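Local coordinates for glycosyl hydrolases family 2, sugar binding domain protein (Bacteroides uniformis str. 3978 T3 ii, PDB 6D1P) that probably hydrolyses O-glycosidic bonds as a gut bacterial beta-glucuronidase of glycoside hydrolase family 2, at residues 360-365 and 382-387. Sequence-based numbering, arbitrary orientation.
Sequences FIRLGH and LVWEEI
The buried carboxylate of Glu-386 is shared by two basic side chains, Arg-362 and His-365. Arg-362 comes side-on in a salt bridge: NE lies 2.8 Å from Glu-386 OE1, and NH2 gives OE1 a second bond, aimed at its syn lone pair. His-365 takes the other oxygen, ND1 donating to Glu-386 OE2 over 2.7 Å from above the carboxylate plane, with ring and carboxylate planes 25° apart. Glu-386 already leaves the backbone toward the neighbouring strand; with CG between the backbone N and carbonyl carbon (chi1 68°) and an extended chain beyond, the carboxylate lies between Arg-362 and His-365. Arginine suits its place twice over, since its extended chain lies alongside the indole of Trp-384 and CD rests over the face of the five-membered ring, 3.5 Å from its centroid, a CH-pi contact, while the guanidinium runs on to the acid; its NH1 also pairs with Glu-512.

The backbones run parallel. Ile-361 N bonds to Leu-382 O, Ile-361 O accepts from Trp-384 N, and Leu-363 N reaches Trp-384 O at 3.1 Å. Beyond strand 360-362, a water bridges Gly-364 O and Glu-386 N; Gly-364 has a positive phi (61°), strained for residues with a side chain. Phe-360 turns its ring edge to the carbonyl of Leu-382, Phe-360 CD1 lying 3.2 Å from Leu-382 O. On the opposite sheet face branched Val-383 meets Leu-363 CD1 through CG1 and packs on helix 370-379. Strands 360-362 and 382-386, joined through that helix, form a beta-alpha-beta unit of the TIM barrel, with the polar cluster at the C-terminal strand ends, where TIM-barrel glycosidases carry their active sites.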
ATOM      1  N   PHE A 360     -32.631 -21.094  -7.245  1.00 25.88           N
ATOM      2  CA  PHE A 360     -32.086 -20.422  -8.407  1.00 23.82           C
ATOM      3  C   PHE A 360     -31.059 -19.403  -7.932  1.00 25.50           C
ATOM      4  O   PHE A 360     -31.266 -18.737  -6.916  1.00 22.89           O
ATOM      5  CB  PHE A 360     -33.228 -19.749  -9.186  1.00 24.67           C
ATOM      6  CG  PHE A 360     -32.821 -19.169 -10.515  1.00 23.74           C
ATOM      7  CD1 PHE A 360     -31.908 -19.820 -11.326  1.00 22.20           C
ATOM      8  CD2 PHE A 360     -33.387 -17.988 -10.966  1.00 22.86           C
ATOM      9  CE1 PHE A 360     -31.547 -19.293 -12.564  1.00 24.54           C
ATOM     10  CE2 PHE A 360     -33.035 -17.456 -12.199  1.00 24.47           C
ATOM     11  CZ  PHE A 360     -32.108 -18.105 -12.997  1.00 22.64           C
ATOM     12  N   ILE A 361     -29.955 -19.278  -8.659  1.00 23.67           N
ATOM     13  CA  ILE A 361     -28.945 -18.309  -8.268  1.00 23.41           C
ATOM     14  C   ILE A 361     -28.232 -17.791  -9.512  1.00 24.57           C
ATOM     15  O   ILE A 361     -27.919 -18.552 -10.437  1.00 23.98           O
ATOM     16  CB  ILE A 361     -27.962 -18.920  -7.248  1.00 24.40           C
ATOM     17  CG1 ILE A 361     -26.981 -17.852  -6.735  1.00 23.42           C
ATOM     18  CG2 ILE A 361     -27.248 -20.144  -7.843  1.00 19.75           C
ATOM     19  CD1 ILE A 361     -26.162 -18.322  -5.527  1.00 22.55           C
ATOM     20  N   ARG A 362     -28.005 -16.479  -9.531  1.00 22.40           N
ATOM     21  CA  ARG A 362     -27.114 -15.830 -10.482  1.00 24.92           C
ATOM     22  C   ARG A 362     -25.789 -15.550  -9.780  1.00 21.76           C
ATOM     23  O   ARG A 362     -25.766 -14.909  -8.727  1.00 21.28           O
ATOM     24  CB  ARG A 362     -27.741 -14.539 -11.017  1.00 23.14           C
ATOM     25  CG  ARG A 362     -26.871 -13.714 -11.974  1.00 24.80           C
ATOM     26  CD  ARG A 362     -27.727 -12.614 -12.608  1.00 22.60           C
ATOM     27  NE  ARG A 362     -26.976 -11.558 -13.301  1.00 22.55           N
ATOM     28  CZ  ARG A 362     -27.012 -10.270 -12.964  1.00 21.53           C
ATOM     29  NH1 ARG A 362     -27.724  -9.859 -11.912  1.00 19.74           N
ATOM     30  NH2 ARG A 362     -26.331  -9.390 -13.677  1.00 20.12           N
ATOM     31  N   LEU A 363     -24.693 -16.025 -10.368  1.00 23.41           N
ATOM     32  CA  LEU A 363     -23.395 -16.090  -9.691  1.00 23.73           C
ATOM     33  C   LEU A 363     -22.601 -14.790  -9.866  1.00 22.38           C
ATOM     34  O   LEU A 363     -21.490 -14.773 -10.398  1.00 20.70           O
ATOM     35  CB  LEU A 363     -22.604 -17.287 -10.210  1.00 20.41           C
ATOM     36  CG  LEU A 363     -23.264 -18.660 -10.007  1.00 27.13           C
ATOM     37  CD1 LEU A 363     -22.397 -19.767 -10.587  1.00 25.88           C
ATOM     38  CD2 LEU A 363     -23.543 -18.915  -8.527  1.00 23.27           C
ATOM     39  N   GLY A 364     -23.167 -13.701  -9.353  1.00 20.66           N
ATOM     40  CA  GLY A 364     -22.508 -12.427  -9.501  1.00 21.28           C
ATOM     41  C   GLY A 364     -22.358 -12.077 -10.969  1.00 26.78           C
ATOM     42  O   GLY A 364     -23.169 -12.472 -11.818  1.00 24.07           O
ATOM     43  N   HIS A 365     -21.269 -11.375 -11.288  1.00 20.33           N
ATOM     44  CA  HIS A 365     -21.042 -10.876 -12.633  1.00 23.18           C
ATOM     45  C   HIS A 365     -19.849 -11.550 -13.299  1.00 23.61           C
ATOM     46  O   HIS A 365     -19.167 -10.943 -14.128  1.00 19.83           O
ATOM     47  CB  HIS A 365     -20.866  -9.355 -12.608  1.00 19.15           C
ATOM     48  CG  HIS A 365     -22.036  -8.628 -12.029  1.00 20.31           C
ATOM     49  ND1 HIS A 365     -23.335  -8.856 -12.446  1.00 21.93           N
ATOM     50  CD2 HIS A 365     -22.114  -7.692 -11.054  1.00 19.86           C
ATOM     51  CE1 HIS A 365     -24.157  -8.074 -11.767  1.00 18.21           C
ATOM     52  NE2 HIS A 365     -23.441  -7.361 -10.914  1.00 19.75           N
ATOM     53  N   LEU A 382     -30.729 -24.044  -9.671  1.00 23.96           N
ATOM     54  CA  LEU A 382     -30.526 -23.638 -11.049  1.00 26.57           C
ATOM     55  C   LEU A 382     -29.600 -22.420 -11.089  1.00 25.22           C
ATOM     56  O   LEU A 382     -29.521 -21.650 -10.126  1.00 22.53           O
ATOM     57  CB  LEU A 382     -31.872 -23.347 -11.713  1.00 23.68           C
ATOM     58  CG  LEU A 382     -32.687 -24.604 -12.039  1.00 26.73           C
ATOM     59  CD1 LEU A 382     -34.141 -24.269 -12.205  1.00 22.83           C
ATOM     60  CD2 LEU A 382     -32.147 -25.261 -13.291  1.00 21.90           C
ATOM     61  N   VAL A 383     -28.907 -22.241 -12.222  1.00 21.96           N
ATOM     62  CA  VAL A 383     -27.792 -21.299 -12.317  1.00 24.21           C
ATOM     63  C   VAL A 383     -27.902 -20.420 -13.558  1.00 28.33           C
ATOM     64  O   VAL A 383     -28.162 -20.916 -14.665  1.00 24.56           O
ATOM     65  CB  VAL A 383     -26.437 -22.023 -12.326  1.00 25.68           C
ATOM     66  CG1 VAL A 383     -25.321 -21.021 -12.571  1.00 22.64           C
ATOM     67  CG2 VAL A 383     -26.231 -22.785 -11.014  1.00 24.39           C
ATOM     68  N   TRP A 384     -27.689 -19.110 -13.354  1.00 29.27           N
ATOM     69  CA  TRP A 384     -27.385 -18.116 -14.377  1.00 21.12           C
ATOM     70  C   TRP A 384     -25.947 -17.679 -14.118  1.00 28.01           C
ATOM     71  O   TRP A 384     -25.640 -17.154 -13.045  1.00 27.26           O
ATOM     72  CB  TRP A 384     -28.379 -16.943 -14.289  1.00 23.83           C
ATOM     73  CG  TRP A 384     -28.072 -15.590 -15.008  1.00 26.77           C
ATOM     74  CD1 TRP A 384     -26.852 -15.117 -15.409  1.00 25.84           C
ATOM     75  CD2 TRP A 384     -29.024 -14.554 -15.352  1.00 27.12           C
ATOM     76  NE1 TRP A 384     -26.983 -13.873 -15.987  1.00 29.74           N
ATOM     77  CE2 TRP A 384     -28.300 -13.501 -15.962  1.00 29.79           C
ATOM     78  CE3 TRP A 384     -30.410 -14.418 -15.207  1.00 21.04           C
ATOM     79  CZ2 TRP A 384     -28.920 -12.328 -16.428  1.00 23.29           C
ATOM     80  CZ3 TRP A 384     -31.017 -13.259 -15.646  1.00 20.53           C
ATOM     81  CH2 TRP A 384     -30.277 -12.226 -16.261  1.00 23.65           C
ATOM     82  N   GLU A 385     -25.061 -17.915 -15.076  1.00 27.14           N
ATOM     83  CA  GLU A 385     -23.671 -17.495 -14.953  1.00 25.39           C
ATOM     84  C   GLU A 385     -23.323 -16.651 -16.173  1.00 25.36           C
ATOM     85  O   GLU A 385     -23.661 -17.028 -17.301  1.00 26.13           O
ATOM     86  CB  GLU A 385     -22.743 -18.715 -14.841  1.00 24.19           C
ATOM     87  CG  GLU A 385     -21.440 -18.456 -14.098  1.00 22.53           C
ATOM     88  CD  GLU A 385     -20.506 -19.665 -14.094  1.00 28.42           C
ATOM     89  OE1 GLU A 385     -19.618 -19.735 -13.209  1.00 25.19           O
ATOM     90  OE2 GLU A 385     -20.648 -20.547 -14.982  1.00 28.22           O
ATOM     91  N   GLU A 386     -22.671 -15.509 -15.948  1.00 19.38           N
ATOM     92  CA  GLU A 386     -22.383 -14.533 -17.000  1.00 23.27           C
ATOM     93  C   GLU A 386     -20.902 -14.183 -17.024  1.00 25.38           C
ATOM     94  O   GLU A 386     -20.177 -14.393 -16.041  1.00 21.83           O
ATOM     95  CB  GLU A 386     -23.181 -13.230 -16.817  1.00 23.74           C
ATOM     96  CG  GLU A 386     -22.776 -12.386 -15.608  1.00 22.32           C
ATOM     97  CD  GLU A 386     -23.844 -11.373 -15.222  1.00 22.93           C
ATOM     98  OE1 GLU A 386     -25.064 -11.697 -15.347  1.00 26.10           O
ATOM     99  OE2 GLU A 386     -23.473 -10.265 -14.769  1.00 20.42           O
ATOM    100  N   ILE A 387     -20.467 -13.612 -18.149  1.00 23.61           N
ATOM    101  CA  ILE A 387     -19.113 -13.062 -18.275  1.00 22.32           C
ATOM    102  C   ILE A 387     -19.046 -11.656 -17.691  1.00 24.08           C
ATOM    103  O   ILE A 387     -20.066 -10.952 -17.637  1.00 20.44           O
ATOM    104  CB  ILE A 387     -18.634 -13.036 -19.733  1.00 24.19           C
ATOM    105  CG1 ILE A 387     -19.651 -12.330 -20.642  1.00 24.12           C
ATOM    106  CG2 ILE A 387     -18.274 -14.431 -20.194  1.00 25.11           C
ATOM    107  CD1 ILE A 387     -19.015 -11.810 -21.940  1.00 20.46           C
TER
HETATM  108  O   HOH W   1     -22.295 -14.956 -13.090  1.00 18.83           O